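Local coordinates for protein putative cathepsin d (Ixodes ricinus, PDB 5N7Q) that probably works as an aspartic endopeptidase of the pepsin-like A1 family, and is captured here in its mature form with the inhibitor pepstatin A, at residues 179-184 with 321-326; 213-218 with 244-249; 269-274 with 278-283. One frame throughout, in Å; residues are numbered along the deposited sequence.

Interaction 1: 179-184 with 321-326; sequences HDHYKG and PYYTIF
The ring of Tyr323 is met by two consecutive residues, His181 and Tyr182, which touch it in different ways. His181 contributes chiefly its CB, which sits over one face of the phenol in a CH-pi contact, 3.7 Å from the ring centroid and displaced toward the rim near CE1. The imidazole itself is inclined to the phenol by 44°. Tyr182 approaches differently: the two tyrosine rings meet rim to rim, with CD2 of Tyr182 3.7 Å from CD2 of Tyr323 and their planes only 19° apart. Tyr323 reaches both partners because its CG is anti to the backbone N (chi1 -173°), carrying the ring out from strand 322-327.

Beyond this aromatic cluster, His179 lies over a face of the Tyr182 ring, and Tyr159 stacks on His181. The Tyr323 hydroxyl is hydrogen-bonded to Asp178 N, tying the ring to the chain just ahead of the 3-10 turn 179-181. Strand 322-327 runs between strands 155-160 and 332-337, consistent with the six-stranded interlobe sheet of pepsin-like enzymes. With no hydrogen bond between the two segments, their mutual contact rests on dispersion and CH-pi attraction.

Interaction 2: 213-218 with 244-249; sequences APELLC and NQYLGG
Glu215 sets its CB over one face of the Tyr246 phenol, with CG lying toward the CB end of the tyrosine, and the two side chains run antiparallel alongside one another. The carbon that does the work is CB, which stands 3.6 Å from the Tyr246 ring centroid and only 11° off the ring normal, a nearly centred CH-pi contact. A bend at chi2 (68°) folds the Glu215 chain back beside the tyrosine, bringing OE1 within 3.9 Å of CD1 of Tyr246, while the carboxylate plane stays 37° from that of the ring.

The contact joins the last turn of helix 237-247 to strand 215-217, which pairs with strand 198-206 in the C-terminal half of this pepsin-like fold. Just beyond Tyr246 the helix closes in a Schellman motif: Gly248 takes positive phi, Gly249 N bonds back to Asn244 O at 2.8 Å, and Gly248 N reaches Gln245 O at 3.3 Å.

A second grip acts at the far end of the phenol. The Tyr246 hydroxyl donates to Ala213 O over 2.7 Å, approaching within the plane of that carbonyl, where one of its lone pairs points, and this oxygen in turn lies at the edge of the ring, in its plane. The same hydroxyl is also hydrogen-bonded to Ser208 N, so two backbone groups fix the phenol at one end while Glu215 covers a face. Along the strand from Glu215, Leu217 packs on Glu239 and Leu243 of the same helix.

Interaction 3: 269-274 with 278-283; sequences NVTFTI and EFSLRS
Phe272 and Phe279 are matched across the strands as a hydrogen-bonded pair of an antiparallel beta hairpin, and Val270 with Leu281 repeats the pattern two residues along. Each pair closes a ring of two backbone bonds; Phe279 N to Phe272 O, at 2.7 Å, is the shortest of the four, and Phe272 N to Phe279 O is nearly straight at 172°. Between these pairs Thr271 CA lends a weaker CA-H...O contact to Phe279 O.

The side chains of the two pairs lie on the buried face. There CD1 of Leu281 rests 3.9 Å from CE1 of Phe272, while the Phe279 ring swings toward Ile274, its CE2 3.8 Å from CB of Ile274, the two side chains crossing at about a right angle. Phe279 also turns its ring edge to two carbonyl oxygens, Phe272 O and Ile274 O, both lying in the ring plane.

The other face, bearing Thr271, Thr273, Glu278 and Ser280, is more polar and is partly joined by water. One water is bonded to Thr271 OG1 and Ser280 OG, whose oxygens lie 3.7 Å apart; a second connects Thr273 OG1 with Glu278 OE2, an oxygen that also forms a salt bridge with Lys205. Direct packing persists where CG2 of Thr271, anti to its own backbone N, lies 3.6 Å from CB of Glu278. At the open end of the hairpin another water links Asn269 OD1 to Ser283 N.

Strand 270-274 is flanked on its other edge by strand 198-206, to which Thr271 and Thr273 bond through their backbones. Phe272 and Leu281 pack on Ile233 of strand 233-235, whereas Ile274 and Phe279 rest against Phe318 of helix 316-319.

How the interactions relate
Interactions 2 and 3 follow one another along the chain and share a sheet: strand 198-206 pairs with both 215-217 and 270-274. Their centres are 13 Å apart and their nearest atoms about 4 Å, close without touching. Both are nested within the long loop closed by interaction 1. That contact reaches interaction 3 directly, since Tyr322 OH lies 2.7 Å from Ser280 O, a probable hydrogen bond, and Pro321 CG packs 3.7 Å from Leu281 CD2; their centres are 16 Å apart. Interaction 2 stands about 14 Å from interaction 1 at the nearest atoms. All three lie away from the predicted active-site residues Asp36 and Asp227.

Interaction 1: 179-184 with 321-326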
ATOM      1  N   HIS A 179       1.219  -5.948 -19.645  1.00  8.72           N
ATOM      2  CA  HIS A 179       0.783  -4.847 -20.504  1.00  9.06           C
ATOM      3  C   HIS A 179      -0.742  -4.881 -20.714  1.00  9.10           C
ATOM      4  O   HIS A 179      -1.298  -3.889 -21.151  1.00  9.62           O
ATOM      5  CB  HIS A 179       1.539  -4.865 -21.847  1.00  9.31           C
ATOM      6  CG  HIS A 179       1.657  -3.525 -22.520  1.00  9.04           C
ATOM      7  ND1 HIS A 179       0.653  -2.579 -22.507  1.00  8.97           N
ATOM      8  CD2 HIS A 179       2.680  -2.967 -23.208  1.00  9.76           C
ATOM      9  CE1 HIS A 179       1.041  -1.517 -23.191  1.00  9.31           C
ATOM     10  NE2 HIS A 179       2.271  -1.727 -23.621  1.00  9.74           N
ATOM     11  N   ASP A 180      -1.445  -5.960 -20.343  1.00  9.11           N
ATOM     12  CA  ASP A 180      -2.892  -5.916 -20.376  1.00  9.34           C
ATOM     13  C   ASP A 180      -3.481  -5.097 -19.231  1.00  9.69           C
ATOM     14  O   ASP A 180      -4.687  -4.867 -19.216  1.00 11.79           O
ATOM     15  CB  ASP A 180      -3.481  -7.319 -20.509  1.00  9.03           C
ATOM     16  CG  ASP A 180      -3.190  -7.954 -21.883  1.00  9.29           C
ATOM     17  OD1 ASP A 180      -3.116  -7.176 -22.881  1.00  9.51           O
ATOM     18  OD2 ASP A 180      -2.998  -9.201 -21.929  1.00  9.30           O
ATOM     19  N   HIS A 181      -2.654  -4.633 -18.289  1.00  8.84           N
ATOM     20  CA  HIS A 181      -3.105  -3.685 -17.281  1.00  9.78           C
ATOM     21  C   HIS A 181      -2.696  -2.254 -17.512  1.00  9.71           C
ATOM     22  O   HIS A 181      -2.995  -1.408 -16.658  1.00  9.53           O
ATOM     23  CB  HIS A 181      -2.609  -4.088 -15.883  1.00 10.42           C
ATOM     24  CG  HIS A 181      -3.287  -5.296 -15.337  1.00 12.02           C
ATOM     25  ND1 HIS A 181      -4.657  -5.414 -15.279  1.00 13.94           N
ATOM     26  CD2 HIS A 181      -2.782  -6.423 -14.788  1.00 14.13           C
ATOM     27  CE1 HIS A 181      -4.966  -6.588 -14.741  1.00 15.00           C
ATOM     28  NE2 HIS A 181      -3.845  -7.211 -14.437  1.00 15.41           N
ATOM     29  N   TYR A 182      -2.079  -1.924 -18.640  1.00  9.10           N
ATOM     30  CA  TYR A 182      -1.720  -0.534 -18.881  1.00  9.28           C
ATOM     31  C   TYR A 182      -1.747  -0.168 -20.358  1.00  9.98           C
ATOM     32  O   TYR A 182      -1.682  -1.054 -21.227  1.00 10.88           O
ATOM     33  CB  TYR A 182      -0.381  -0.165 -18.216  1.00  9.38           C
ATOM     34  CG  TYR A 182       0.887  -0.556 -18.969  1.00  9.28           C
ATOM     35  CD1 TYR A 182       1.439   0.283 -19.948  1.00  9.07           C
ATOM     36  CD2 TYR A 182       1.576  -1.726 -18.672  1.00  9.19           C
ATOM     37  CE1 TYR A 182       2.620  -0.059 -20.598  1.00  8.97           C
ATOM     38  CE2 TYR A 182       2.737  -2.070 -19.334  1.00  9.36           C
ATOM     39  CZ  TYR A 182       3.258  -1.208 -20.290  1.00  9.32           C
ATOM     40  OH  TYR A 182       4.413  -1.551 -20.927  1.00  9.48           O
ATOM     41  N   LYS A 183      -1.869   1.123 -20.617  1.00 11.07           N
ATOM     42  CA  LYS A 183      -1.796   1.643 -21.990  1.00 12.06           C
ATOM     43  C   LYS A 183      -0.678   2.658 -22.081  1.00 11.94           C
ATOM     44  O   LYS A 183      -0.246   3.254 -21.084  1.00 11.67           O
ATOM     45  CB  LYS A 183      -3.138   2.208 -22.459  1.00 15.54           C
ATOM     46  CG  LYS A 183      -3.801   3.214 -21.570  1.00 18.83           C
ATOM     47  CD  LYS A 183      -5.169   3.611 -22.156  1.00 22.25           C
ATOM     48  CE  LYS A 183      -6.196   4.009 -21.108  1.00 26.82           C
ATOM     49  NZ  LYS A 183      -7.321   4.800 -21.713  1.00 28.81           N
ATOM     50  N   GLY A 184      -0.186   2.842 -23.294  1.00 11.43           N
ATOM     51  CA  GLY A 184       0.953   3.716 -23.553  1.00 11.45           C
ATOM     52  C   GLY A 184       2.261   3.051 -23.147  1.00 11.62           C
ATOM     53  O   GLY A 184       2.454   1.836 -23.311  1.00 11.27           O
ATOM     54  N   PRO A 321      -5.197   4.604 -10.724  1.00  7.99           N
ATOM     55  CA  PRO A 321      -5.189   5.086 -12.128  1.00  7.85           C
ATOM     56  C   PRO A 321      -3.841   4.887 -12.833  1.00  8.10           C
ATOM     57  O   PRO A 321      -3.784   4.940 -14.067  1.00  8.23           O
ATOM     58  CB  PRO A 321      -5.573   6.586 -12.005  1.00  8.11           C
ATOM     59  CG  PRO A 321      -5.362   6.927 -10.579  1.00  8.24           C
ATOM     60  CD  PRO A 321      -5.609   5.672  -9.792  1.00  8.03           C
ATOM     61  N   TYR A 322      -2.782   4.667 -12.052  1.00  8.04           N
ATOM     62  CA  TYR A 322      -1.447   4.414 -12.603  1.00  8.40           C
ATOM     63  C   TYR A 322      -0.934   3.058 -12.152  1.00  8.27           C
ATOM     64  O   TYR A 322      -0.614   2.853 -10.991  1.00  9.46           O
ATOM     65  CB  TYR A 322      -0.506   5.577 -12.274  1.00  8.70           C
ATOM     66  CG  TYR A 322      -1.074   6.851 -12.897  1.00  8.82           C
ATOM     67  CD1 TYR A 322      -1.079   7.012 -14.268  1.00  9.23           C
ATOM     68  CD2 TYR A 322      -1.737   7.808 -12.143  1.00  9.46           C
ATOM     69  CE1 TYR A 322      -1.672   8.096 -14.867  1.00  9.55           C
ATOM     70  CE2 TYR A 322      -2.332   8.901 -12.727  1.00  9.29           C
ATOM     71  CZ  TYR A 322      -2.315   9.026 -14.099  1.00  9.62           C
ATOM     72  OH  TYR A 322      -2.899  10.140 -14.685  1.00 10.76           O
ATOM     73  N   TYR A 323      -0.931   2.109 -13.083  1.00  7.94           N
ATOM     74  CA  TYR A 323      -0.300   0.806 -12.906  1.00  7.75           C
ATOM     75  C   TYR A 323       1.182   1.012 -12.548  1.00  8.10           C
ATOM     76  O   TYR A 323       1.842   1.867 -13.140  1.00  8.91           O
ATOM     77  CB  TYR A 323      -0.415   0.053 -14.212  1.00  7.61           C
ATOM     78  CG  TYR A 323       0.026  -1.388 -14.205  1.00  7.38           C
ATOM     79  CD1 TYR A 323      -0.608  -2.331 -13.384  1.00  7.21           C
ATOM     80  CD2 TYR A 323       1.031  -1.838 -15.038  1.00  7.32           C
ATOM     81  CE1 TYR A 323      -0.231  -3.657 -13.384  1.00  7.71           C
ATOM     82  CE2 TYR A 323       1.417  -3.161 -15.045  1.00  7.59           C
ATOM     83  CZ  TYR A 323       0.782  -4.086 -14.242  1.00  7.69           C
ATOM     84  OH  TYR A 323       1.149  -5.403 -14.271  1.00  7.74           O
ATOM     85  N   THR A 324       1.676   0.268 -11.554  1.00  7.57           N
ATOM     86  CA  THR A 324       2.957   0.593 -10.968  1.00  7.88           C
ATOM     87  C   THR A 324       3.831  -0.636 -10.958  1.00  7.62           C
ATOM     88  O   THR A 324       3.417  -1.718 -10.559  1.00  7.87           O
ATOM     89  CB  THR A 324       2.826   1.155  -9.567  1.00  7.75           C
ATOM     90  OG1 THR A 324       1.951   2.294  -9.602  1.00  8.96           O
ATOM     91  CG2 THR A 324       4.137   1.636  -9.027  1.00  7.79           C
ATOM     92  N   ILE A 325       5.057  -0.434 -11.408  1.00  7.62           N
ATOM     93  CA  ILE A 325       6.100  -1.455 -11.499  1.00  7.64           C
ATOM     94  C   ILE A 325       7.151  -1.140 -10.438  1.00  7.43           C
ATOM     95  O   ILE A 325       7.720  -0.054 -10.423  1.00  7.89           O
ATOM     96  CB  ILE A 325       6.785  -1.462 -12.876  1.00  8.05           C
ATOM     97  CG1 ILE A 325       5.801  -1.813 -14.018  1.00  8.15           C
ATOM     98  CG2 ILE A 325       7.886  -2.504 -12.895  1.00  8.33           C
ATOM     99  CD1 ILE A 325       4.874  -0.690 -14.434  1.00  8.54           C
ATOM    100  N   PHE A 326       7.407  -2.110  -9.555  1.00  6.95           N
ATOM    101  CA  PHE A 326       8.390  -2.008  -8.481  1.00  7.11           C
ATOM    102  C   PHE A 326       9.564  -2.920  -8.894  1.00  7.08           C
ATOM    103  O   PHE A 326       9.448  -4.143  -8.860  1.00  7.45           O
ATOM    104  CB  PHE A 326       7.770  -2.461  -7.168  1.00  7.38           C
ATOM    105  CG  PHE A 326       6.637  -1.605  -6.697  1.00  7.35           C
ATOM    106  CD1 PHE A 326       5.329  -1.828  -7.164  1.00  7.63           C
ATOM    107  CD2 PHE A 326       6.865  -0.613  -5.767  1.00  7.53           C
ATOM    108  CE1 PHE A 326       4.287  -1.017  -6.717  1.00  7.95           C
ATOM    109  CE2 PHE A 326       5.825   0.193  -5.322  1.00  7.70           C
ATOM    110  CZ  PHE A 326       4.532  -0.030  -5.786  1.00  7.96           C
TER

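Interaction 2: 213-218 with 244-249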
ATOM      1  N   ALA A 213      -6.104  31.976 -10.307  1.00 11.95           N
ATOM      2  CA  ALA A 213      -4.747  31.443 -10.085  1.00 11.27           C
ATOM      3  C   ALA A 213      -4.736  29.918 -10.070  1.00 11.32           C
ATOM      4  O   ALA A 213      -5.702  29.322  -9.610  1.00 11.32           O
ATOM      5  CB  ALA A 213      -4.201  31.931  -8.772  1.00 10.89           C
ATOM      6  N   PRO A 214      -3.640  29.305 -10.540  1.00 11.08           N
ATOM      7  CA  PRO A 214      -3.429  27.912 -10.237  1.00 10.88           C
ATOM      8  C   PRO A 214      -2.981  27.739  -8.787  1.00 11.47           C
ATOM      9  O   PRO A 214      -2.776  28.705  -8.083  1.00 11.62           O
ATOM     10  CB  PRO A 214      -2.281  27.530 -11.167  1.00 10.82           C
ATOM     11  CG  PRO A 214      -1.455  28.781 -11.209  1.00 11.05           C
ATOM     12  CD  PRO A 214      -2.444  29.916 -11.159  1.00 10.84           C
ATOM     13  N   GLU A 215      -2.796  26.493  -8.356  1.00 10.84           N
ATOM     14  CA  GLU A 215      -2.243  26.180  -7.055  1.00 11.66           C
ATOM     15  C   GLU A 215      -1.012  25.322  -7.314  1.00 11.75           C
ATOM     16  O   GLU A 215      -1.139  24.177  -7.738  1.00 11.50           O
ATOM     17  CB  GLU A 215      -3.290  25.433  -6.222  1.00 13.16           C
ATOM     18  CG  GLU A 215      -2.845  24.995  -4.842  1.00 15.15           C
ATOM     19  CD  GLU A 215      -2.600  26.117  -3.873  1.00 17.25           C
ATOM     20  OE1 GLU A 215      -3.068  27.244  -4.083  1.00 17.84           O
ATOM     21  OE2 GLU A 215      -1.931  25.847  -2.852  1.00 21.11           O
ATOM     22  N   LEU A 216       0.170  25.889  -7.056  1.00 11.79           N
ATOM     23  CA  LEU A 216       1.459  25.241  -7.360  1.00 12.00           C
ATOM     24  C   LEU A 216       2.141  24.829  -6.064  1.00 12.77           C
ATOM     25  O   LEU A 216       2.518  25.680  -5.252  1.00 14.17           O
ATOM     26  CB  LEU A 216       2.356  26.164  -8.206  1.00 12.68           C
ATOM     27  CG  LEU A 216       1.755  26.733  -9.490  1.00 13.03           C
ATOM     28  CD1 LEU A 216       2.778  27.567 -10.264  1.00 13.89           C
ATOM     29  CD2 LEU A 216       1.179  25.690 -10.439  1.00 13.12           C
ATOM     30  N   LEU A 217       2.288  23.517  -5.864  1.00 12.02           N
ATOM     31  CA  LEU A 217       2.838  22.941  -4.673  1.00 11.49           C
ATOM     32  C   LEU A 217       4.065  22.122  -5.048  1.00 10.96           C
ATOM     33  O   LEU A 217       4.383  21.993  -6.239  1.00 11.23           O
ATOM     34  CB  LEU A 217       1.774  22.076  -4.003  1.00 12.01           C
ATOM     35  CG  LEU A 217       0.586  22.938  -3.544  1.00 13.15           C
ATOM     36  CD1 LEU A 217      -0.579  22.036  -3.228  1.00 13.76           C
ATOM     37  CD2 LEU A 217       0.970  23.783  -2.355  1.00 13.01           C
ATOM     38  N   CYS A 218       4.756  21.582  -4.042  1.00 11.05           N
ATOM     39  CA  CYS A 218       6.037  20.910  -4.298  1.00 11.37           C
ATOM     40  C   CYS A 218       6.845  21.793  -5.261  1.00 11.73           C
ATOM     41  O   CYS A 218       7.419  21.313  -6.234  1.00 11.72           O
ATOM     42  CB  CYS A 218       5.781  19.521  -4.884  1.00 11.32           C
ATOM     43  SG  CYS A 218       7.264  18.608  -5.357  1.00 11.60           S
ATOM     44  N   ASN A 244      -6.113  21.583  -0.151  1.00  9.73           N
ATOM     45  CA  ASN A 244      -7.513  21.483   0.252  1.00 10.07           C
ATOM     46  C   ASN A 244      -8.254  22.813   0.281  1.00 10.42           C
ATOM     47  O   ASN A 244      -9.400  22.851  -0.138  1.00 10.69           O
ATOM     48  CB  ASN A 244      -7.654  20.707   1.563  1.00 10.07           C
ATOM     49  CG  ASN A 244      -7.600  19.217   1.331  1.00 10.08           C
ATOM     50  OD1 ASN A 244      -8.569  18.648   0.802  1.00 10.72           O
ATOM     51  ND2 ASN A 244      -6.473  18.593   1.631  1.00 10.46           N
ATOM     52  N   GLN A 245      -7.588  23.886   0.687  1.00 10.09           N
ATOM     53  CA  GLN A 245      -8.196  25.223   0.595  1.00 10.25           C
ATOM     54  C   GLN A 245      -8.586  25.571  -0.839  1.00 10.55           C
ATOM     55  O   GLN A 245      -9.708  26.058  -1.079  1.00 11.36           O
ATOM     56  CB  GLN A 245      -7.235  26.273   1.137  1.00 10.31           C
ATOM     57  CG  GLN A 245      -7.957  27.603   1.352  1.00 10.38           C
ATOM     58  CD  GLN A 245      -7.061  28.611   2.009  1.00 10.87           C
ATOM     59  OE1 GLN A 245      -6.290  28.270   2.919  1.00 11.69           O
ATOM     60  NE2 GLN A 245      -7.144  29.858   1.565  1.00 11.69           N
ATOM     61  N   TYR A 246      -7.693  25.292  -1.793  1.00  9.88           N
ATOM     62  CA  TYR A 246      -7.984  25.541  -3.209  1.00  9.97           C
ATOM     63  C   TYR A 246      -9.174  24.710  -3.684  1.00 10.36           C
ATOM     64  O   TYR A 246      -9.965  25.163  -4.508  1.00 10.95           O
ATOM     65  CB  TYR A 246      -6.743  25.192  -4.035  1.00 10.08           C
ATOM     66  CG  TYR A 246      -6.778  25.608  -5.485  1.00 10.15           C
ATOM     67  CD1 TYR A 246      -6.577  26.941  -5.844  1.00 10.06           C
ATOM     68  CD2 TYR A 246      -6.921  24.679  -6.512  1.00  9.84           C
ATOM     69  CE1 TYR A 246      -6.563  27.332  -7.166  1.00 10.28           C
ATOM     70  CE2 TYR A 246      -6.924  25.065  -7.843  1.00 10.00           C
ATOM     71  CZ  TYR A 246      -6.703  26.408  -8.183  1.00 10.09           C
ATOM     72  OH  TYR A 246      -6.687  26.806  -9.513  1.00 11.31           O
ATOM     73  N   LEU A 247      -9.278  23.468  -3.188  1.00 10.62           N
ATOM     74  CA  LEU A 247     -10.363  22.558  -3.601  1.00 11.38           C
ATOM     75  C   LEU A 247     -11.683  22.770  -2.882  1.00 11.98           C
ATOM     76  O   LEU A 247     -12.709  22.184  -3.280  1.00 12.24           O
ATOM     77  CB  LEU A 247      -9.920  21.110  -3.429  1.00 11.38           C
ATOM     78  CG  LEU A 247      -8.683  20.661  -4.216  1.00 11.68           C
ATOM     79  CD1 LEU A 247      -8.348  19.228  -3.845  1.00 12.43           C
ATOM     80  CD2 LEU A 247      -8.851  20.777  -5.719  1.00 11.93           C
ATOM     81  N   GLY A 248     -11.675  23.558  -1.816  1.00 11.50           N
ATOM     82  CA  GLY A 248     -12.881  23.745  -0.985  1.00 11.90           C
ATOM     83  C   GLY A 248     -13.064  22.663   0.073  1.00 12.25           C
ATOM     84  O   GLY A 248     -14.170  22.444   0.570  1.00 13.55           O
ATOM     85  N   GLY A 249     -11.984  21.956   0.412  1.00 12.32           N
ATOM     86  CA  GLY A 249     -11.992  21.000   1.511  1.00 13.07           C
ATOM     87  C   GLY A 249     -11.900  21.662   2.864  1.00 13.09           C
ATOM     88  O   GLY A 249     -11.108  22.598   3.048  1.00 13.42           O
TER

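Interaction 3: 269-274 with 278-283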
ATOM      1  N   ASN A 269      -8.785  18.957 -11.708  1.00 12.21           N
ATOM      2  CA  ASN A 269      -7.775  17.901 -11.651  1.00 12.44           C
ATOM      3  C   ASN A 269      -6.603  18.346 -10.765  1.00 12.27           C
ATOM      4  O   ASN A 269      -6.333  19.555 -10.620  1.00 13.06           O
ATOM      5  CB  ASN A 269      -7.283  17.525 -13.059  1.00 13.11           C
ATOM      6  CG  ASN A 269      -8.378  16.901 -13.932  1.00 14.44           C
ATOM      7  OD1 ASN A 269      -9.461  16.584 -13.476  1.00 13.30           O
ATOM      8  ND2 ASN A 269      -8.092  16.759 -15.233  1.00 17.59           N
ATOM      9  N   VAL A 270      -5.908  17.367 -10.184  1.00 12.07           N
ATOM     10  CA  VAL A 270      -4.645  17.575  -9.469  1.00 11.58           C
ATOM     11  C   VAL A 270      -3.580  16.728 -10.156  1.00 12.15           C
ATOM     12  O   VAL A 270      -3.809  15.564 -10.447  1.00 12.91           O
ATOM     13  CB  VAL A 270      -4.773  17.212  -7.985  1.00 12.00           C
ATOM     14  CG1 VAL A 270      -3.460  17.314  -7.240  1.00 12.65           C
ATOM     15  CG2 VAL A 270      -5.799  18.112  -7.293  1.00 11.64           C
ATOM     16  N   THR A 271      -2.422  17.323 -10.427  1.00 11.72           N
ATOM     17  CA  THR A 271      -1.406  16.694 -11.283  1.00 12.07           C
ATOM     18  C   THR A 271      -0.066  16.586 -10.579  1.00 11.88           C
ATOM     19  O   THR A 271       0.428  17.573 -10.017  1.00 11.82           O
ATOM     20  CB  THR A 271      -1.259  17.500 -12.570  1.00 12.91           C
ATOM     21  OG1 THR A 271      -2.527  17.588 -13.224  1.00 14.84           O
ATOM     22  CG2 THR A 271      -0.221  16.869 -13.518  1.00 12.89           C
ATOM     23  N   PHE A 272       0.550  15.394 -10.649  1.00 11.21           N
ATOM     24  CA  PHE A 272       1.899  15.112 -10.136  1.00 11.57           C
ATOM     25  C   PHE A 272       2.820  14.961 -11.320  1.00 11.33           C
ATOM     26  O   PHE A 272       2.500  14.244 -12.269  1.00 11.51           O
ATOM     27  CB  PHE A 272       1.920  13.813  -9.312  1.00 11.25           C
ATOM     28  CG  PHE A 272       1.247  13.950  -7.990  1.00 11.24           C
ATOM     29  CD1 PHE A 272      -0.148  13.962  -7.924  1.00 11.60           C
ATOM     30  CD2 PHE A 272       1.979  14.099  -6.816  1.00 10.82           C
ATOM     31  CE1 PHE A 272      -0.784  14.138  -6.706  1.00 11.90           C
ATOM     32  CE2 PHE A 272       1.342  14.277  -5.602  1.00 11.46           C
ATOM     33  CZ  PHE A 272      -0.034  14.301  -5.548  1.00 11.43           C
ATOM     34  N   THR A 273       3.920  15.704 -11.314  1.00 10.59           N
ATOM     35  CA  THR A 273       4.896  15.633 -12.394  1.00 10.98           C
ATOM     36  C   THR A 273       6.062  14.786 -11.905  1.00 10.60           C
ATOM     37  O   THR A 273       6.700  15.107 -10.910  1.00 10.20           O
ATOM     38  CB  THR A 273       5.366  17.021 -12.842  1.00 11.22           C
ATOM     39  OG1 THR A 273       4.237  17.747 -13.365  1.00 13.07           O
ATOM     40  CG2 THR A 273       6.436  16.873 -13.954  1.00 11.66           C
ATOM     41  N   ILE A 274       6.340  13.696 -12.621  1.00 10.31           N
ATOM     42  CA  ILE A 274       7.349  12.727 -12.224  1.00 10.41           C
ATOM     43  C   ILE A 274       8.146  12.382 -13.464  1.00 10.73           C
ATOM     44  O   ILE A 274       7.568  12.070 -14.496  1.00 10.95           O
ATOM     45  CB  ILE A 274       6.704  11.430 -11.646  1.00 10.60           C
ATOM     46  CG1 ILE A 274       5.683  11.775 -10.536  1.00 10.93           C
ATOM     47  CG2 ILE A 274       7.794  10.482 -11.180  1.00 11.47           C
ATOM     48  CD1 ILE A 274       4.863  10.576 -10.069  1.00 11.10           C
ATOM     49  N   GLU A 278       3.440  14.451 -16.766  1.00 13.33           N
ATOM     50  CA  GLU A 278       2.291  14.756 -15.910  1.00 13.69           C
ATOM     51  C   GLU A 278       1.436  13.529 -15.666  1.00 12.45           C
ATOM     52  O   GLU A 278       1.041  12.838 -16.603  1.00 12.41           O
ATOM     53  CB  GLU A 278       1.441  15.859 -16.524  1.00 15.83           C
ATOM     54  CG  GLU A 278       2.167  17.200 -16.487  1.00 18.01           C
ATOM     55  CD  GLU A 278       1.297  18.404 -16.801  1.00 21.05           C
ATOM     56  OE1 GLU A 278       0.086  18.256 -17.062  1.00 23.62           O
ATOM     57  OE2 GLU A 278       1.862  19.515 -16.775  1.00 24.18           O
ATOM     58  N   PHE A 279       1.104  13.316 -14.400  1.00 11.14           N
ATOM     59  CA  PHE A 279       0.201  12.254 -13.968  1.00 10.76           C
ATOM     60  C   PHE A 279      -0.991  12.948 -13.282  1.00 10.59           C
ATOM     61  O   PHE A 279      -0.898  13.368 -12.132  1.00 10.61           O
ATOM     62  CB  PHE A 279       0.947  11.293 -13.025  1.00 10.68           C
ATOM     63  CG  PHE A 279       2.035  10.532 -13.723  1.00 10.86           C
ATOM     64  CD1 PHE A 279       1.764   9.337 -14.354  1.00 11.24           C
ATOM     65  CD2 PHE A 279       3.310  11.063 -13.789  1.00 11.25           C
ATOM     66  CE1 PHE A 279       2.758   8.670 -15.047  1.00 11.77           C
ATOM     67  CE2 PHE A 279       4.313  10.402 -14.474  1.00 11.54           C
ATOM     68  CZ  PHE A 279       4.027   9.198 -15.098  1.00 11.65           C
ATOM     69  N   SER A 280      -2.082  13.037 -14.026  1.00 10.98           N
ATOM     70  CA  SER A 280      -3.292  13.779 -13.629  1.00 12.00           C
ATOM     71  C   SER A 280      -4.258  12.879 -12.859  1.00 11.08           C
ATOM     72  O   SER A 280      -4.407  11.693 -13.156  1.00 11.01           O
ATOM     73  CB  SER A 280      -3.942  14.329 -14.902  1.00 14.03           C
ATOM     74  OG  SER A 280      -5.034  15.182 -14.597  1.00 19.99           O
ATOM     75  N   LEU A 281      -4.903  13.464 -11.852  1.00  9.97           N
ATOM     76  CA  LEU A 281      -5.970  12.826 -11.111  1.00  9.71           C
ATOM     77  C   LEU A 281      -7.212  13.704 -11.242  1.00  9.47           C
ATOM     78  O   LEU A 281      -7.169  14.865 -10.885  1.00 10.51           O
ATOM     79  CB  LEU A 281      -5.585  12.726  -9.633  1.00  9.77           C
ATOM     80  CG  LEU A 281      -4.311  11.936  -9.361  1.00 10.92           C
ATOM     81  CD1 LEU A 281      -3.916  12.115  -7.914  1.00 11.45           C
ATOM     82  CD2 LEU A 281      -4.548  10.461  -9.637  1.00 11.16           C
ATOM     83  N   ARG A 282      -8.295  13.122 -11.740  1.00  9.20           N
ATOM     84  CA  ARG A 282      -9.605  13.779 -11.757  1.00 10.40           C
ATOM     85  C   ARG A 282     -10.214  13.689 -10.389  1.00 10.06           C
ATOM     86  O   ARG A 282      -9.830  12.830  -9.570  1.00  9.96           O
ATOM     87  CB  ARG A 282     -10.511  13.044 -12.743  1.00 11.72           C
ATOM     88  CG  ARG A 282      -9.997  13.011 -14.180  1.00 13.16           C
ATOM     89  CD  ARG A 282     -10.698  11.929 -15.012  1.00 15.47           C
ATOM     90  NE  ARG A 282     -12.143  12.004 -14.916  1.00 15.98           N
ATOM     91  CZ  ARG A 282     -13.015  10.990 -15.010  1.00 15.92           C
ATOM     92  NH1 ARG A 282     -12.625   9.734 -15.237  1.00 15.70           N
ATOM     93  NH2 ARG A 282     -14.308  11.251 -14.865  1.00 16.35           N
ATOM     94  N   SER A 283     -11.236  14.506 -10.121  1.00 11.15           N
ATOM     95  CA  SER A 283     -11.940  14.389  -8.850  1.00 11.71           C
ATOM     96  C   SER A 283     -12.545  12.993  -8.697  1.00 11.50           C
ATOM     97  O   SER A 283     -12.623  12.468  -7.577  1.00 11.14           O
ATOM     98  CB  SER A 283     -12.985  15.492  -8.690  1.00 12.66           C
ATOM     99  OG  SER A 283     -13.989  15.327  -9.659  1.00 13.60           O
TER
HETATM  100  O   HOH W   1     -11.643  16.858 -11.885  1.00 10.91           O
HETATM  101  O   HOH W   2      -3.665  17.570 -15.549  1.00 38.82           O
HETATM  102  O   HOH W   3       4.598  19.865 -15.074  1.00 29.92           O